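Long-range contact in 5-oxopent-3-ene-1,2,5-tricarboxylate decarboxylase (Exiguobacterium antarcticum B7, PDB 6IYM), which belongs to the fumarylacetoacetate hydrolase family and carries a magnesium ion on acidic side chains of its C-terminal family region: residues 13-18 and 26-31. Numbering follows the deposited sequence.
Sequences RARIGV and DVTPQV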
# COMPACT_ATOMS: atom_id res chain seq x y z
N ARG A 13 -3.95 15.00 22.00
CA ARG A 13 -3.03 13.83 22.16
C ARG A 13 -3.80 12.51 22.34
O ARG A 13 -4.70 12.41 23.21
CB ARG A 13 -2.07 14.05 23.33
CG ARG A 13 -0.86 14.88 22.94
CD ARG A 13 0.21 14.96 24.01
NE ARG A 13 -0.22 15.77 25.14
CZ ARG A 13 -0.52 15.29 26.34
NH1 ARG A 13 -0.43 13.99 26.58
NH2 ARG A 13 -0.89 16.11 27.30
N ALA A 14 -3.38 11.49 21.58
CA ALA A 14 -3.99 10.15 21.50
C ALA A 14 -4.00 9.50 22.89
O ALA A 14 -2.98 9.58 23.57
CB ALA A 14 -3.23 9.32 20.50
N ARG A 15 -5.13 8.87 23.25
CA ARG A 15 -5.26 7.90 24.37
C ARG A 15 -6.04 6.68 23.86
O ARG A 15 -6.58 6.75 22.75
CB ARG A 15 -5.95 8.54 25.58
CG ARG A 15 -5.04 9.49 26.35
CD ARG A 15 -5.62 9.91 27.69
NE ARG A 15 -5.58 8.86 28.70
CZ ARG A 15 -4.49 8.46 29.37
NH1 ARG A 15 -3.32 9.03 29.14
NH2 ARG A 15 -4.58 7.50 30.27
N ILE A 16 -6.08 5.59 24.63
CA ILE A 16 -6.75 4.32 24.24
C ILE A 16 -7.90 4.08 25.22
O ILE A 16 -7.73 4.31 26.44
CB ILE A 16 -5.78 3.13 24.21
CG1 ILE A 16 -4.77 3.24 23.07
CG2 ILE A 16 -6.52 1.80 24.14
CD1 ILE A 16 -3.59 2.29 23.22
N GLY A 17 -9.02 3.61 24.69
CA GLY A 17 -10.25 3.35 25.45
C GLY A 17 -10.85 2.05 24.98
O GLY A 17 -10.51 1.63 23.84
N VAL A 18 -11.65 1.42 25.85
CA VAL A 18 -12.44 0.20 25.54
C VAL A 18 -13.90 0.47 25.91
O VAL A 18 -14.19 1.55 26.47
CB VAL A 18 -11.90 -1.05 26.25
CG1 VAL A 18 -10.40 -1.15 26.11
CG2 VAL A 18 -12.32 -1.11 27.71
N ASP A 26 -11.17 4.47 30.08
CA ASP A 26 -9.80 4.77 29.59
C ASP A 26 -8.85 3.70 30.16
O ASP A 26 -8.66 3.67 31.38
CB ASP A 26 -9.40 6.19 29.97
CG ASP A 26 -7.95 6.53 29.68
OD1 ASP A 26 -7.20 5.59 29.32
OD2 ASP A 26 -7.59 7.72 29.82
N VAL A 27 -8.27 2.85 29.30
CA VAL A 27 -7.47 1.65 29.71
C VAL A 27 -5.98 1.90 29.49
O VAL A 27 -5.20 0.96 29.71
CB VAL A 27 -7.89 0.39 28.94
CG1 VAL A 27 -9.35 0.05 29.16
CG2 VAL A 27 -7.55 0.48 27.46
N THR A 28 -5.59 3.10 29.07
CA THR A 28 -4.19 3.37 28.63
C THR A 28 -3.22 2.83 29.68
O THR A 28 -2.29 2.11 29.32
CB THR A 28 -4.03 4.86 28.29
OG1 THR A 28 -5.18 5.20 27.51
CG2 THR A 28 -2.75 5.18 27.54
N PRO A 29 -3.38 3.17 30.99
CA PRO A 29 -2.47 2.71 32.04
C PRO A 29 -2.21 1.20 32.08
O PRO A 29 -1.05 0.82 32.11
CB PRO A 29 -3.15 3.17 33.34
CG PRO A 29 -3.90 4.42 32.93
CD PRO A 29 -4.40 4.09 31.54
N GLN A 30 -3.25 0.36 32.08
CA GLN A 30 -3.07 -1.12 32.19
C GLN A 30 -2.31 -1.67 30.97
O GLN A 30 -1.57 -2.64 31.16
CB GLN A 30 -4.38 -1.89 32.32
CG GLN A 30 -4.86 -2.06 33.76
CD GLN A 30 -6.07 -1.21 34.03
OE1 GLN A 30 -6.05 0.01 33.81
NE2 GLN A 30 -7.14 -1.84 34.50
N VAL A 31 -2.51 -1.08 29.78
CA VAL A 31 -2.00 -1.62 28.48
C VAL A 31 -0.65 -0.96 28.11
O VAL A 31 0.02 -1.49 27.20
CB VAL A 31 -3.05 -1.50 27.35
CG1 VAL A 31 -4.36 -2.16 27.74
CG2 VAL A 31 -3.30 -0.08 26.91
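Two torsions bring Arg15 and Asp26 together: Asp26 CG stands anti to its backbone N (chi1 172°), while the Arg15 chain bends at chi3 (73°), which sets NE beside the carboxylate. The setting is a beta-hairpin, strand 13-20 against strand 23-26, followed, after the turn at Val27, by the short helix 28-31. It illustrates how one aspartate side chain can both bind an arginine of the neighbouring strand and cap a helix start. In the salt bridge, Asp26 OD2 receives Arg15 NE on the syn side at 2.6 Å, nearly in the guanidinium plane, and NH2 adds only weak bonds to the same carboxylate. Asp26 OD1 turns to the helix, accepting the capping bond from Thr28 N at 3.0 Å and a second bond from Thr28 OG1. Thr28 OG1 also accepts from Ile16 N at 3.0 Å, linking the Ile16 backbone to the Asp26 carboxylate, and sits over a face of the Arg15 guanidinium, toward its rim. Past the antiparallel, non-hydrogen-bonded Gly17–Asp26 pair, Val27 N donates a hydrogen bond to Ile16 O (3.3 Å). Apolar branches finish the joint: Ile16 CG2 touches Val27 CG2, and Val18 CG1 presses tightly on Val27 CG1 at 3.4 Å.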